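Local coordinates for protein kynurenine formamidase (Bacillus anthracis, PDB 4CO9) that hydrolyses N-formyl-L-kynurenine to L-kynurenine and formate at a site with two zinc ions, the second step of tryptophan degradation through the kynurenine pathway, at residues M49-G54 / D198-P203; H56-F61 / I173-V178. One frame throughout, in Å; residues are numbered along the deposited sequence.

Contact 1 (M49-G54 / D198-P203); sequences MSIHTG and DADGSP. With ZN (zinc ion), chain P.
Ala-199 meets Ile-51 through methyl groups alone, its CB lying 4.3 Å from Ile-51 CD1; a side chain this short lets the isoleucine tip settle against it. Asp-200 brings the polar part of the contact. Its CG sits between the backbone N and the carbonyl carbon, and the carboxylate beyond it reaches His-52, whose NE2-H donates to Asp-200 OD2 at 2.7 Å. The acceptor lies close to the imidazole plane, but OD2 is approached on its anti side, 30° out of the carboxylate plane, with ring and carboxylate planes 42° apart. The bond is moderately bent, 149° at the hydrogen. OD1 faces aliphatic Ile-51 CG1 at 3.6 Å and takes its hydrogen bond from Tyr-30 OH of the second subunit, so the dimer partner helps to fix this carboxylate.

This is a His-carboxylate pair of the second-shell kind found round protein zinc sites: while NE2 is held by the aspartate, ND1 of the same ring binds a zinc ion at 2.2 Å, and the negative charge probably makes the imidazole a stronger donor to the metal. An ST turn, in which Ser-50 OG accepts from the backbone N of His-52, shapes the loop that presents the ring.

Beyond it, Gly-201 runs alongside Ile-51, its carbonyl O 3.5 Å from Ile-51 CD1 and without a polar partner in the model; a CB here would point at the isoleucine, so a glycine suits the position. Ser-202 turns its CB away from the 49-54 segment, and its OG bonds to the carbonyl O of Pro-203 and to Leu-194 N. The puckered, apolar ring of Pro-203 meets Met-49, which, bent at chi3, lays its CE 3.8 Å from Pro-203 CG, while Pro-203 CD faces the carbonyl O of Ile-51 at 3.8 Å.

Contact 2 (H56-F61 / I173-V178); sequences HIDAPF and ILENVV. With ZN (zinc ion), chain P; ZN (zinc ion), chain O.
His-56 and Glu-175 face each other as a hydrogen-bonded pair in an antiparallel beta ladder between strands 56-58 and 173-175, next-door strands of the large mixed sheet. Glu-175 N donates to His-56 O in an almost straight bond of 2.8 Å, and His-56 N returns a longer one to Glu-175 O. Both side chains leave on the face that also carries Asp-58, and there they build the binuclear zinc site.

The two carboxylates, of Asp-58 and Glu-175, cross at about a right angle, their planes 83° apart. Oxygens as near as Asp-58 OD1 and Glu-175 OE1, 3.1 Å apart, are probably tolerated because both bind the same zinc, whose charge would offset their repulsion. Asp-58 spans the metals, OD1 on the first zinc (chain P) at 2.1 Å and OD2 on the second (chain O) at 2.0 Å, which a carboxylate does readily with its two oxygens. The chain of Glu-175 runs extended beyond CG (chi2 159°), giving a longer reach: OE1 touches both zincs, and OE2 joins it on the second.

The imidazole of His-56 stands 68° from the Glu-175 carboxylate plane, and Glu-175 CB lies off-centre over its face in a CH-pi contact. NE2 binds the first zinc at 2.3 Å; the other nitrogen, ND1, is held by the carbonyl O of Gly-54, which fixes the ring's rotation. His-52 and His-163 add one ligand each to the first and second zinc.

On the other face of the sheet, Ile-57 and Leu-174 make an apolar non-hydrogen-bonded pair suited to the buried interior, CG2 against CD1. Next along the strands, water 2 links the two backbones, donating to Asp-58 O at 2.7 Å and accepting from Ile-173 N at 2.9 Å.

Overall arrangement
The centres of the two contacts lie 9 Å apart, and they share one zinc ion and water 1, which bridges the two metals. Contact 2 is nested within the loop closed by contact 1: strand 56-58 comes directly after strand 44-50, while 172-175 and 201-203 come much later. At one margin of the mixed sheet 56-58 lies between these two, probably hydrogen-bonded to 201-203 through Ser-202 O and Ile-57 N. Zinc ligands thus come from strands 56-58 and 172-175 and the loop after 44-50, with His-163 of helix 161-168 completing the second zinc's protein ligands. Since Asp-200, which holds His-52, is bonded to Tyr-30 of the second subunit, the dimer probably steadies the metal site as well.

Contact 1 (M49-G54 / D198-P203)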
loop_
_atom_site.group_PDB
_atom_site.type_symbol
_atom_site.label_atom_id
_atom_site.label_comp_id
_atom_site.label_asym_id
_atom_site.label_seq_id
_atom_site.Cartn_x
_atom_site.Cartn_y
_atom_site.Cartn_z
ATOM N N MET C 49 13.338 5.940 0.752
ATOM C CA MET C 49 13.083 5.517 2.119
ATOM C C MET C 49 13.644 4.135 2.436
ATOM O O MET C 49 13.878 3.323 1.529
ATOM C CB MET C 49 11.564 5.503 2.396
ATOM C CG MET C 49 10.785 4.476 1.580
ATOM S SD MET C 49 8.973 4.655 1.698
ATOM C CE MET C 49 8.759 4.283 3.414
ATOM N N SER C 50 13.880 3.888 3.726
ATOM C CA SER C 50 14.057 2.523 4.212
ATOM C C SER C 50 12.718 1.820 4.153
ATOM O O SER C 50 11.687 2.432 4.404
ATOM C CB SER C 50 14.560 2.484 5.647
ATOM O OG SER C 50 14.542 1.148 6.147
ATOM N N ILE C 51 12.747 0.532 3.841
ATOM C CA ILE C 51 11.578 -0.354 3.917
ATOM C C ILE C 51 10.886 -0.290 5.300
ATOM O O ILE C 51 9.633 -0.298 5.415
ATOM C CB ILE C 51 12.049 -1.783 3.574
ATOM C CG1 ILE C 51 12.422 -1.859 2.071
ATOM C CG2 ILE C 51 10.983 -2.809 3.938
ATOM C CD1 ILE C 51 11.259 -1.699 1.080
ATOM N N HIS C 52 11.701 -0.179 6.339
ATOM C CA HIS C 52 11.207 -0.268 7.706
ATOM C C HIS C 52 11.002 1.125 8.279
ATOM O O HIS C 52 11.584 1.503 9.291
ATOM C CB HIS C 52 12.187 -1.104 8.540
ATOM C CG HIS C 52 12.445 -2.460 7.954
ATOM N ND1 HIS C 52 11.795 -3.601 8.379
ATOM C CD2 HIS C 52 13.259 -2.848 6.948
ATOM C CE1 HIS C 52 12.191 -4.635 7.658
ATOM N NE2 HIS C 52 13.082 -4.203 6.783
ATOM N N THR C 53 10.158 1.896 7.610
ATOM C CA THR C 53 9.818 3.246 8.023
ATOM C C THR C 53 8.318 3.308 8.131
ATOM O O THR C 53 7.623 2.887 7.225
ATOM C CB THR C 53 10.269 4.278 6.965
ATOM O OG1 THR C 53 11.655 4.101 6.719
ATOM C CG2 THR C 53 10.027 5.717 7.422
ATOM N N GLY C 54 7.828 3.885 9.222
ATOM C CA GLY C 54 6.408 4.031 9.423
ATOM C C GLY C 54 5.765 2.676 9.554
ATOM O O GLY C 54 6.421 1.690 9.908
ATOM N N ASP C 198 11.661 -8.293 -4.738
ATOM C CA ASP C 198 12.930 -8.668 -4.132
ATOM C C ASP C 198 13.133 -8.151 -2.721
ATOM O O ASP C 198 14.210 -8.311 -2.163
ATOM C CB ASP C 198 14.071 -8.173 -5.020
ATOM C CG ASP C 198 13.976 -8.709 -6.433
ATOM O OD1 ASP C 198 13.791 -9.911 -6.588
ATOM O OD2 ASP C 198 14.060 -7.924 -7.388
ATOM N N ALA C 199 12.117 -7.517 -2.143
ATOM C CA ALA C 199 12.303 -6.775 -0.910
ATOM C C ALA C 199 12.159 -7.589 0.374
ATOM O O ALA C 199 11.518 -8.641 0.399
ATOM C CB ALA C 199 11.366 -5.556 -0.880
ATOM N N ASP C 200 12.735 -7.017 1.429
ATOM C CA ASP C 200 12.766 -7.544 2.761
ATOM C C ASP C 200 11.548 -7.118 3.576
ATOM O O ASP C 200 11.429 -7.496 4.737
ATOM C CB ASP C 200 14.041 -7.066 3.473
ATOM C CG ASP C 200 14.208 -5.531 3.448
ATOM O OD1 ASP C 200 14.277 -4.937 2.350
ATOM O OD2 ASP C 200 14.303 -4.937 4.534
ATOM N N GLY C 201 10.650 -6.342 2.976
ATOM C CA GLY C 201 9.443 -5.862 3.658
ATOM C C GLY C 201 8.820 -4.770 2.812
ATOM O O GLY C 201 9.287 -4.518 1.697
ATOM N N SER C 202 7.762 -4.147 3.309
ATOM C CA SER C 202 7.098 -3.093 2.551
ATOM C C SER C 202 6.382 -2.140 3.466
ATOM O O SER C 202 5.728 -2.569 4.405
ATOM C CB SER C 202 6.062 -3.675 1.597
ATOM O OG SER C 202 5.408 -2.649 0.871
ATOM N N PRO C 203 6.487 -0.827 3.195
ATOM C CA PRO C 203 5.502 0.044 3.830
ATOM C C PRO C 203 4.105 -0.341 3.362
ATOM O O PRO C 203 3.934 -0.874 2.253
ATOM C CB PRO C 203 5.867 1.456 3.333
ATOM C CG PRO C 203 6.751 1.256 2.179
ATOM C CD PRO C 203 7.393 -0.106 2.292
HETATM ZN ZN ZN P . 10.450 -4.054 10.048
HETATM O O HOH W 1 11.843 -4.935 11.271
#

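Contact 2 (H56-F61 / I173-V178)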
loop_
_atom_site.group_PDB
_atom_site.type_symbol
_atom_site.label_atom_id
_atom_site.label_comp_id
_atom_site.label_asym_id
_atom_site.label_seq_id
_atom_site.Cartn_x
_atom_site.Cartn_y
_atom_site.Cartn_z
ATOM N N HIS C 56 4.563 -0.729 8.481
ATOM C CA HIS C 56 5.099 -1.593 7.454
ATOM C C HIS C 56 5.080 -3.050 7.881
ATOM O O HIS C 56 4.892 -3.358 9.062
ATOM C CB HIS C 56 6.541 -1.179 7.139
ATOM C CG HIS C 56 7.501 -1.507 8.227
ATOM N ND1 HIS C 56 7.676 -0.694 9.327
ATOM C CD2 HIS C 56 8.328 -2.563 8.399
ATOM C CE1 HIS C 56 8.595 -1.221 10.112
ATOM N NE2 HIS C 56 8.998 -2.358 9.576
ATOM N N ILE C 57 5.296 -3.932 6.918
ATOM C CA ILE C 57 5.375 -5.358 7.179
ATOM C C ILE C 57 6.781 -5.861 6.868
ATOM O O ILE C 57 7.453 -5.331 5.979
ATOM C CB ILE C 57 4.295 -6.160 6.397
ATOM C CG1 ILE C 57 4.493 -6.087 4.874
ATOM C CG2 ILE C 57 2.914 -5.661 6.781
ATOM C CD1 ILE C 57 5.295 -7.253 4.296
ATOM N N ASP C 58 7.201 -6.884 7.609
ATOM C CA ASP C 58 8.481 -7.558 7.394
ATOM C C ASP C 58 8.287 -8.825 6.567
ATOM O O ASP C 58 7.349 -9.585 6.805
ATOM C CB ASP C 58 9.093 -8.015 8.704
ATOM C CG ASP C 58 9.512 -6.890 9.599
ATOM O OD1 ASP C 58 9.586 -5.723 9.169
ATOM O OD2 ASP C 58 9.767 -7.197 10.785
ATOM N N ALA C 59 9.173 -9.053 5.603
ATOM C CA ALA C 59 9.251 -10.349 4.921
ATOM C C ALA C 59 10.342 -11.167 5.618
ATOM O O ALA C 59 11.230 -10.588 6.241
ATOM C CB ALA C 59 9.594 -10.161 3.460
ATOM N N PRO C 60 10.279 -12.504 5.526
ATOM C CA PRO C 60 11.281 -13.336 6.188
ATOM C C PRO C 60 12.709 -13.044 5.703
ATOM O O PRO C 60 13.660 -13.145 6.480
ATOM C CB PRO C 60 10.841 -14.757 5.839
ATOM C CG PRO C 60 9.367 -14.640 5.658
ATOM C CD PRO C 60 9.140 -13.302 5.031
ATOM N N PHE C 61 12.848 -12.604 4.464
ATOM C CA PHE C 61 14.153 -12.201 3.945
ATOM C C PHE C 61 14.850 -11.129 4.801
ATOM O O PHE C 61 16.084 -11.046 4.795
ATOM C CB PHE C 61 14.019 -11.739 2.500
ATOM C CG PHE C 61 15.313 -11.236 1.887
ATOM C CD1 PHE C 61 16.421 -12.049 1.816
ATOM C CD2 PHE C 61 15.406 -9.950 1.372
ATOM C CE1 PHE C 61 17.597 -11.589 1.249
ATOM C CE2 PHE C 61 16.579 -9.486 0.810
ATOM C CZ PHE C 61 17.682 -10.313 0.750
ATOM N N ILE C 173 4.176 -10.426 10.206
ATOM C CA ILE C 173 4.544 -9.340 11.114
ATOM C C ILE C 173 4.231 -7.975 10.529
ATOM O O ILE C 173 4.654 -7.656 9.415
ATOM C CB ILE C 173 6.052 -9.396 11.450
ATOM C CG1 ILE C 173 6.369 -10.696 12.193
ATOM C CG2 ILE C 173 6.468 -8.188 12.298
ATOM C CD1 ILE C 173 7.849 -10.985 12.331
ATOM N N LEU C 174 3.522 -7.173 11.324
ATOM C CA LEU C 174 3.158 -5.810 10.995
ATOM C C LEU C 174 3.627 -4.920 12.132
ATOM O O LEU C 174 3.318 -5.184 13.290
ATOM C CB LEU C 174 1.639 -5.744 10.820
ATOM C CG LEU C 174 0.939 -4.394 10.767
ATOM C CD1 LEU C 174 1.459 -3.556 9.603
ATOM C CD2 LEU C 174 -0.559 -4.605 10.663
ATOM N N GLU C 175 4.385 -3.877 11.811
ATOM C CA GLU C 175 4.993 -3.005 12.809
ATOM C C GLU C 175 4.575 -1.547 12.623
ATOM O O GLU C 175 4.182 -1.134 11.523
ATOM C CB GLU C 175 6.521 -3.140 12.759
ATOM C CG GLU C 175 7.000 -4.468 13.319
ATOM C CD GLU C 175 8.390 -4.873 12.863
ATOM O OE1 GLU C 175 8.873 -4.350 11.835
ATOM O OE2 GLU C 175 8.997 -5.748 13.547
ATOM N N ASN C 176 4.634 -0.791 13.720
ATOM C CA ASN C 176 4.307 0.637 13.740
ATOM C C ASN C 176 2.863 0.994 13.370
ATOM O O ASN C 176 2.614 2.037 12.774
ATOM C CB ASN C 176 5.279 1.435 12.856
ATOM C CG ASN C 176 6.634 1.651 13.510
ATOM O OD1 ASN C 176 6.752 1.686 14.732
ATOM N ND2 ASN C 176 7.660 1.822 12.692
ATOM N N VAL C 177 1.903 0.157 13.729
ATOM C CA VAL C 177 0.511 0.593 13.629
ATOM C C VAL C 177 0.238 1.650 14.707
ATOM O O VAL C 177 0.969 1.730 15.684
ATOM C CB VAL C 177 -0.524 -0.552 13.708
ATOM C CG1 VAL C 177 -0.493 -1.387 12.436
ATOM C CG2 VAL C 177 -0.331 -1.425 14.943
ATOM N N VAL C 178 -0.783 2.462 14.475
ATOM C CA VAL C 178 -1.183 3.538 15.379
ATOM C C VAL C 178 -2.547 3.186 15.943
ATOM O O VAL C 178 -3.529 3.137 15.204
ATOM C CB VAL C 178 -1.302 4.859 14.618
ATOM C CG1 VAL C 178 -1.652 5.999 15.565
ATOM C CG2 VAL C 178 -0.014 5.144 13.865
HETATM ZN ZN ZN P . 10.450 -4.054 10.048
HETATM ZN ZN ZN O . 10.628 -6.201 12.283
HETATM O O HOH W 2 4.756 -9.674 7.434
HETATM O O HOH W 1 11.843 -4.935 11.271
HETATM O O HOH W 3 12.058 -5.019 14.007
#